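Local coordinates for 2-(3-amino-3-carboxypropyl)histidine synthase (PDB 3LZD), which catalyses the first step of diphthamide biosynthesis, transferring the 3-amino-3-carboxypropyl group of S-adenosyl-L-methionine to a histidine of elongation factor 2 with the help of a [4Fe-4S] cluster, at residues A259-A264 with P337-K342; V287-K292 with L348-E353. All coordinates share one frame; numbering follows the deposited sequence.

Contact 1 (A259-A264 with P337-K342); sequences AKAMDA and PVLTPK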
ATOM      1  N   ALA A 259     -18.925 -11.109 -20.433  1.00 55.99           N
ATOM      2  CA  ALA A 259     -20.265 -11.666 -20.338  1.00 52.00           C
ATOM      3  C   ALA A 259     -20.747 -11.603 -18.894  1.00 52.68           C
ATOM      4  O   ALA A 259     -21.812 -11.061 -18.608  1.00 51.13           O
ATOM      5  CB  ALA A 259     -20.263 -13.111 -20.830  1.00 50.79           C
ATOM      6  N   LYS A 260     -19.946 -12.151 -17.986  1.00 54.43           N
ATOM      7  CA  LYS A 260     -20.288 -12.170 -16.570  1.00 56.33           C
ATOM      8  C   LYS A 260     -20.605 -10.790 -16.006  1.00 56.39           C
ATOM      9  O   LYS A 260     -21.193 -10.683 -14.933  1.00 58.05           O
ATOM     10  CB  LYS A 260     -19.149 -12.783 -15.757  1.00 63.10           C
ATOM     11  CG  LYS A 260     -18.734 -14.184 -16.185  1.00 67.72           C
ATOM     12  CD  LYS A 260     -17.542 -14.660 -15.365  1.00 69.37           C
ATOM     13  CE  LYS A 260     -17.075 -16.036 -15.805  1.00 74.95           C
ATOM     14  NZ  LYS A 260     -15.861 -16.467 -15.057  1.00 74.35           N
ATOM     15  N   ALA A 261     -20.210  -9.736 -16.713  1.00 51.13           N
ATOM     16  CA  ALA A 261     -20.464  -8.388 -16.230  1.00 50.95           C
ATOM     17  C   ALA A 261     -21.670  -7.760 -16.916  1.00 56.37           C
ATOM     18  O   ALA A 261     -22.111  -6.674 -16.540  1.00 54.88           O
ATOM     19  CB  ALA A 261     -19.237  -7.524 -16.437  1.00 46.57           C
ATOM     20  N   MET A 262     -22.202  -8.450 -17.920  1.00 57.65           N
ATOM     21  CA  MET A 262     -23.357  -7.960 -18.660  1.00 63.69           C
ATOM     22  C   MET A 262     -24.543  -7.576 -17.786  1.00 63.18           C
ATOM     23  O   MET A 262     -25.140  -6.512 -17.969  1.00 62.68           O
ATOM     24  CB  MET A 262     -23.808  -9.001 -19.686  1.00 68.35           C
ATOM     25  CG  MET A 262     -23.054  -8.932 -20.993  1.00 77.17           C
ATOM     26  SD  MET A 262     -23.222  -7.297 -21.748  1.00 86.73           S
ATOM     27  CE  MET A 262     -24.801  -7.464 -22.586  1.00 80.98           C
ATOM     28  N   ASP A 263     -24.884  -8.434 -16.833  1.00 62.72           N
ATOM     29  CA  ASP A 263     -26.020  -8.167 -15.964  1.00 64.37           C
ATOM     30  C   ASP A 263     -25.657  -7.417 -14.683  1.00 64.75           C
ATOM     31  O   ASP A 263     -26.389  -7.484 -13.698  1.00 66.24           O
ATOM     32  CB  ASP A 263     -26.729  -9.483 -15.614  1.00 66.08           C
ATOM     33  N   ALA A 264     -24.538  -6.702 -14.690  1.00 59.47           N
ATOM     34  CA  ALA A 264     -24.136  -5.953 -13.506  1.00 56.79           C
ATOM     35  C   ALA A 264     -24.645  -4.518 -13.604  1.00 56.72           C
ATOM     36  O   ALA A 264     -24.676  -3.935 -14.690  1.00 60.82           O
ATOM     37  CB  ALA A 264     -22.619  -5.967 -13.368  1.00 57.49           C
ATOM     38  N   PRO A 337     -16.276 -10.117 -11.598  1.00 49.80           N
ATOM     39  CA  PRO A 337     -15.662  -9.796 -12.890  1.00 45.72           C
ATOM     40  C   PRO A 337     -14.906  -8.469 -12.846  1.00 44.95           C
ATOM     41  O   PRO A 337     -15.398  -7.468 -12.302  1.00 45.93           O
ATOM     42  CB  PRO A 337     -16.857  -9.753 -13.839  1.00 45.69           C
ATOM     43  CG  PRO A 337     -17.978  -9.325 -12.956  1.00 46.46           C
ATOM     44  CD  PRO A 337     -17.746 -10.120 -11.697  1.00 47.18           C
ATOM     45  N   VAL A 338     -13.695  -8.470 -13.396  1.00 43.62           N
ATOM     46  CA  VAL A 338     -12.871  -7.266 -13.436  1.00 43.47           C
ATOM     47  C   VAL A 338     -12.413  -7.052 -14.884  1.00 38.78           C
ATOM     48  O   VAL A 338     -11.869  -7.959 -15.508  1.00 40.36           O
ATOM     49  CB  VAL A 338     -11.661  -7.388 -12.461  1.00 43.34           C
ATOM     50  CG1 VAL A 338     -10.810  -8.601 -12.814  1.00 36.94           C
ATOM     51  CG2 VAL A 338     -10.842  -6.104 -12.485  1.00 45.10           C
ATOM     52  N   LEU A 339     -12.653  -5.853 -15.412  1.00 39.47           N
ATOM     53  CA  LEU A 339     -12.331  -5.527 -16.808  1.00 39.55           C
ATOM     54  C   LEU A 339     -11.397  -4.334 -17.022  1.00 43.09           C
ATOM     55  O   LEU A 339     -11.136  -3.549 -16.100  1.00 39.66           O
ATOM     56  CB  LEU A 339     -13.626  -5.207 -17.560  1.00 42.51           C
ATOM     57  CG  LEU A 339     -14.892  -6.068 -17.427  1.00 37.23           C
ATOM     58  CD1 LEU A 339     -16.046  -5.315 -18.079  1.00 40.43           C
ATOM     59  CD2 LEU A 339     -14.704  -7.410 -18.086  1.00 33.06           C
ATOM     60  N   THR A 340     -10.918  -4.199 -18.261  1.00 41.31           N
ATOM     61  CA  THR A 340     -10.079  -3.064 -18.647  1.00 43.15           C
ATOM     62  C   THR A 340     -11.024  -2.035 -19.291  1.00 46.33           C
ATOM     63  O   THR A 340     -12.163  -2.366 -19.665  1.00 40.76           O
ATOM     64  CB  THR A 340      -9.046  -3.423 -19.724  1.00 44.63           C
ATOM     65  OG1 THR A 340      -9.730  -3.680 -20.960  1.00 40.21           O
ATOM     66  CG2 THR A 340      -8.228  -4.638 -19.314  1.00 42.28           C
ATOM     67  N   PRO A 341     -10.559  -0.785 -19.450  1.00 40.24           N
ATOM     68  CA  PRO A 341     -11.383   0.265 -20.057  1.00 45.46           C
ATOM     69  C   PRO A 341     -11.929  -0.139 -21.430  1.00 45.19           C
ATOM     70  O   PRO A 341     -13.109   0.065 -21.730  1.00 46.40           O
ATOM     71  CB  PRO A 341     -10.420   1.444 -20.168  1.00 44.60           C
ATOM     72  CG  PRO A 341      -9.419   1.187 -19.077  1.00 44.08           C
ATOM     73  CD  PRO A 341      -9.202  -0.288 -19.162  1.00 45.87           C
ATOM     74  N   LYS A 342     -11.057  -0.702 -22.259  1.00 42.24           N
ATOM     75  CA  LYS A 342     -11.428  -1.116 -23.600  1.00 46.66           C
ATOM     76  C   LYS A 342     -12.510  -2.180 -23.603  1.00 45.61           C
ATOM     77  O   LYS A 342     -13.364  -2.213 -24.490  1.00 45.94           O
ATOM     78  CB  LYS A 342     -10.198  -1.628 -24.355  1.00 53.74           C
ATOM     79  CG  LYS A 342      -9.417  -0.546 -25.109  1.00 58.07           C
ATOM     80  CD  LYS A 342      -8.887   0.525 -24.173  1.00 68.91           C
ATOM     81  CE  LYS A 342      -8.010   1.525 -24.916  1.00 74.23           C
ATOM     82  NZ  LYS A 342      -8.736   2.219 -26.021  1.00 77.80           N
TER
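Ala261 and Pro337 meet methyl to ring: CB of Ala261 lies 4.1 Å from CG of Pro337, and CB of the proline ring is almost as near. Their CA atoms, 6.0 Å apart, mark the closest backbone approach of the two segments, a spacing bridged by the alanine methyl and the proline ring. The same methyl has a second apolar neighbour, since Leu339 CD1 comes within 4.2 Å of Ala261 CB. Leu339 delivers that branch through a nearly straight run, with CD1 anti to CA (chi2 169°), so its far end and not its flank reaches the alanine. Lys260 adds the edge of the patch. Its carbonyl O lies 4.0 Å from Pro337 CG and its CB 4.3 Å from Pro337 CB, while the rest of the extended chain leads the ammonium group away from the ring. The contact is small, 153 Å² over both sides, and purely van der Waals in character.

On one side the groups are carried by helix 248-261 and the turn that follows on from it. This type I beta turn runs from Ala261 to Ala264, held by Ala264 N to Ala261 O at 3.1 Å, and it carries the chain away just after the alanine. On the other side, Pro337 and Leu339 make backbone bonds that hold their strand in register with 317-320; both residues point toward the helix segment. Val338, between them, offers its N to Gln257 OE1 and its O to Arg254 NH2, so helix 248-261 also grips strand 338-339 by polar side chains. That strand is the outermost on its side of a four-stranded parallel sheet; Ala317 of strand 317-320 and Leu347 of helix 341-347 complete the apolar surroundings of Ala261.

Contact 2 (V287-K292 with L348-E353); sequences VKLLKK and LGLREE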
ATOM      1  N   VAL A 287     -16.418   6.377 -15.897  1.00 41.16           N
ATOM      2  CA  VAL A 287     -17.495   6.505 -14.921  1.00 41.41           C
ATOM      3  C   VAL A 287     -18.661   7.206 -15.618  1.00 44.83           C
ATOM      4  O   VAL A 287     -19.812   6.808 -15.475  1.00 48.23           O
ATOM      5  CB  VAL A 287     -17.045   7.340 -13.700  1.00 43.58           C
ATOM      6  CG1 VAL A 287     -18.252   7.727 -12.827  1.00 44.39           C
ATOM      7  CG2 VAL A 287     -16.051   6.539 -12.879  1.00 46.64           C
ATOM      8  N   LYS A 288     -18.345   8.235 -16.396  1.00 46.09           N
ATOM      9  CA  LYS A 288     -19.370   8.988 -17.107  1.00 50.53           C
ATOM     10  C   LYS A 288     -20.051   8.108 -18.148  1.00 45.73           C
ATOM     11  O   LYS A 288     -21.270   8.123 -18.279  1.00 44.61           O
ATOM     12  CB  LYS A 288     -18.756  10.225 -17.778  1.00 51.82           C
ATOM     13  N   LEU A 289     -19.263   7.322 -18.869  1.00 43.90           N
ATOM     14  CA  LEU A 289     -19.817   6.450 -19.894  1.00 48.99           C
ATOM     15  C   LEU A 289     -20.768   5.405 -19.329  1.00 50.88           C
ATOM     16  O   LEU A 289     -21.839   5.166 -19.890  1.00 55.15           O
ATOM     17  CB  LEU A 289     -18.707   5.753 -20.672  1.00 51.07           C
ATOM     18  CG  LEU A 289     -19.203   4.987 -21.901  1.00 61.50           C
ATOM     19  CD1 LEU A 289     -19.673   5.987 -22.972  1.00 53.66           C
ATOM     20  CD2 LEU A 289     -18.080   4.102 -22.446  1.00 62.75           C
ATOM     21  N   LEU A 290     -20.388   4.771 -18.226  1.00 52.02           N
ATOM     22  CA  LEU A 290     -21.260   3.760 -17.632  1.00 50.98           C
ATOM     23  C   LEU A 290     -22.586   4.382 -17.185  1.00 51.24           C
ATOM     24  O   LEU A 290     -23.656   3.812 -17.407  1.00 44.93           O
ATOM     25  CB  LEU A 290     -20.572   3.093 -16.438  1.00 48.24           C
ATOM     26  CG  LEU A 290     -19.495   2.049 -16.755  1.00 45.20           C
ATOM     27  CD1 LEU A 290     -18.731   1.710 -15.490  1.00 45.62           C
ATOM     28  CD2 LEU A 290     -20.132   0.804 -17.340  1.00 39.82           C
ATOM     29  N   LYS A 291     -22.510   5.553 -16.560  1.00 50.84           N
ATOM     30  CA  LYS A 291     -23.709   6.229 -16.088  1.00 56.42           C
ATOM     31  C   LYS A 291     -24.634   6.575 -17.247  1.00 56.65           C
ATOM     32  O   LYS A 291     -25.832   6.314 -17.186  1.00 55.92           O
ATOM     33  CB  LYS A 291     -23.339   7.498 -15.310  1.00 55.44           C
ATOM     34  CG  LYS A 291     -22.804   7.211 -13.917  1.00 64.47           C
ATOM     35  CD  LYS A 291     -22.564   8.480 -13.120  1.00 66.29           C
ATOM     36  CE  LYS A 291     -22.000   8.135 -11.751  1.00 73.45           C
ATOM     37  NZ  LYS A 291     -21.672   9.336 -10.940  1.00 74.70           N
ATOM     38  N   LYS A 292     -24.076   7.151 -18.305  1.00 56.14           N
ATOM     39  CA  LYS A 292     -24.879   7.508 -19.465  1.00 53.18           C
ATOM     40  C   LYS A 292     -25.613   6.273 -19.980  1.00 53.06           C
ATOM     41  O   LYS A 292     -26.683   6.387 -20.575  1.00 56.72           O
ATOM     42  CB  LYS A 292     -23.993   8.084 -20.577  1.00 55.62           C
ATOM     43  N   LEU A 348     -20.539  -2.212 -23.216  1.00 56.70           N
ATOM     44  CA  LEU A 348     -21.564  -1.208 -23.447  1.00 59.13           C
ATOM     45  C   LEU A 348     -22.015  -1.170 -24.908  1.00 65.09           C
ATOM     46  O   LEU A 348     -22.953  -0.452 -25.253  1.00 68.87           O
ATOM     47  CB  LEU A 348     -21.055   0.170 -23.040  1.00 52.66           C
ATOM     48  CG  LEU A 348     -20.840   0.396 -21.546  1.00 53.92           C
ATOM     49  CD1 LEU A 348     -20.536   1.872 -21.317  1.00 56.66           C
ATOM     50  CD2 LEU A 348     -22.088  -0.014 -20.767  1.00 54.43           C
ATOM     51  N   GLY A 349     -21.339  -1.932 -25.764  1.00 65.60           N
ATOM     52  CA  GLY A 349     -21.699  -1.972 -27.171  1.00 66.32           C
ATOM     53  C   GLY A 349     -21.156  -0.836 -28.021  1.00 67.03           C
ATOM     54  O   GLY A 349     -21.652  -0.599 -29.118  1.00 70.85           O
ATOM     55  N   LEU A 350     -20.137  -0.138 -27.534  1.00 66.49           N
ATOM     56  CA  LEU A 350     -19.553   0.977 -28.280  1.00 69.09           C
ATOM     57  C   LEU A 350     -18.387   0.539 -29.161  1.00 69.40           C
ATOM     58  O   LEU A 350     -18.115   1.144 -30.197  1.00 71.71           O
ATOM     59  CB  LEU A 350     -19.071   2.063 -27.312  1.00 66.77           C
ATOM     60  CG  LEU A 350     -20.135   2.836 -26.530  1.00 70.59           C
ATOM     61  CD1 LEU A 350     -21.136   1.882 -25.885  1.00 71.79           C
ATOM     62  CD2 LEU A 350     -19.452   3.677 -25.476  1.00 69.49           C
ATOM     63  N   ARG A 351     -17.707  -0.518 -28.736  1.00 69.85           N
ATOM     64  CA  ARG A 351     -16.553  -1.062 -29.443  1.00 68.27           C
ATOM     65  C   ARG A 351     -16.910  -2.474 -29.904  1.00 68.15           C
ATOM     66  O   ARG A 351     -17.590  -3.213 -29.189  1.00 69.94           O
ATOM     67  CB  ARG A 351     -15.353  -1.083 -28.486  1.00 68.84           C
ATOM     68  CG  ARG A 351     -14.005  -1.391 -29.113  1.00 62.33           C
ATOM     69  CD  ARG A 351     -12.918  -1.409 -28.037  1.00 61.19           C
ATOM     70  NE  ARG A 351     -12.524  -0.071 -27.595  1.00 55.55           N
ATOM     71  CZ  ARG A 351     -11.783   0.765 -28.319  1.00 56.10           C
ATOM     72  NH1 ARG A 351     -11.355   0.404 -29.519  1.00 59.45           N
ATOM     73  NH2 ARG A 351     -11.463   1.962 -27.841  1.00 59.16           N
ATOM     74  N   GLU A 352     -16.455  -2.854 -31.092  1.00 67.64           N
ATOM     75  CA  GLU A 352     -16.776  -4.177 -31.619  1.00 62.99           C
ATOM     76  C   GLU A 352     -15.638  -5.190 -31.526  1.00 61.92           C
ATOM     77  O   GLU A 352     -15.842  -6.322 -31.080  1.00 61.09           O
ATOM     78  CB  GLU A 352     -17.236  -4.060 -33.076  1.00 64.53           C
ATOM     79  N   GLU A 353     -14.444  -4.795 -31.949  1.00 56.99           N
ATOM     80  CA  GLU A 353     -13.304  -5.705 -31.912  1.00 54.85           C
ATOM     81  C   GLU A 353     -12.495  -5.520 -30.628  1.00 55.53           C
ATOM     82  O   GLU A 353     -12.465  -4.426 -30.059  1.00 56.87           O
ATOM     83  CB  GLU A 353     -12.413  -5.473 -33.135  1.00 57.27           C
TER
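Leu289 reaches from helix 280-292 to meet both Leu348 and Leu350, and the contact can be read outward along its side chain. CB stands back, with Leu348 CD1 4.3 Å from it. CG, anti to the backbone N (chi1 -171°), continues outward from the helix and meets Leu348 CD1 at 3.4 Å. Of the two methyls, CD1 touches Leu350 CD2 at 3.4 Å, and CD2 lies equally near that methyl while also meeting Leu348 CD1 at 3.5 Å. Leu350 CD2 thus faces both branches of the fork, the two leucines approaching tip to tip, whereas Leu348 slides past Leu289 in the opposite direction. Several of these carbon pairs are closer than ordinary van der Waals contact, which indicates tight packing.

Gly349, with its positive phi of 82°, ends helix 341-347 in a Schellman motif, a change of direction consistent with the leucines before and after it both pointing at helix 280-292. That helix is the connection of a beta-alpha-beta unit, running between parallel strands 266-272 and 296-302. Its Leu290 packs on Phe267, Val269 and Ala297 of these strands, yet its CD2 still lies 4.0 Å from Leu348 CD2, the two side chains crossing at about a right angle. Leu348 CD1 thus touches Leu289 and also lies 4.1 Å from Leu290 CD2, while Leu348 CD2 meets only Leu290 of this helix segment.

With an alanine in place of Leu289, CG and both methyls would go, and Leu348 CD1 and Leu350 CD2 would probably face a gap in which Leu350 could turn more freely. Arg351 makes a salt bridge back to Glu345 of helix 341-347 and another onward to Glu355 of the loop, while NZ of Lys291, on helix 280-292, makes a salt bridge to Glu78 of the second subunit.

The segments alternate along the chain: 259-264, 287-292, 337-342, 348-353, so contacts 1 and 2 interlock rather than nest. Their centres lie 11 Å apart. Both are built round one four-stranded parallel sheet: contact 1 joins helix 248-261 to outer strand 338-339, and contact 2 sets the loop after helix 341-347 on helix 280-292. Helix 341-347 starts in the first and ends at the second. They also touch directly, Lys342 NZ being 3.3 Å from Arg351 NH2, two like charges that share the acidic neighbour Glu355, though weakly for Lys342. Both lie away from the iron-sulfur cluster, whose ligand Cys323 follows strand 317-320 of this sheet.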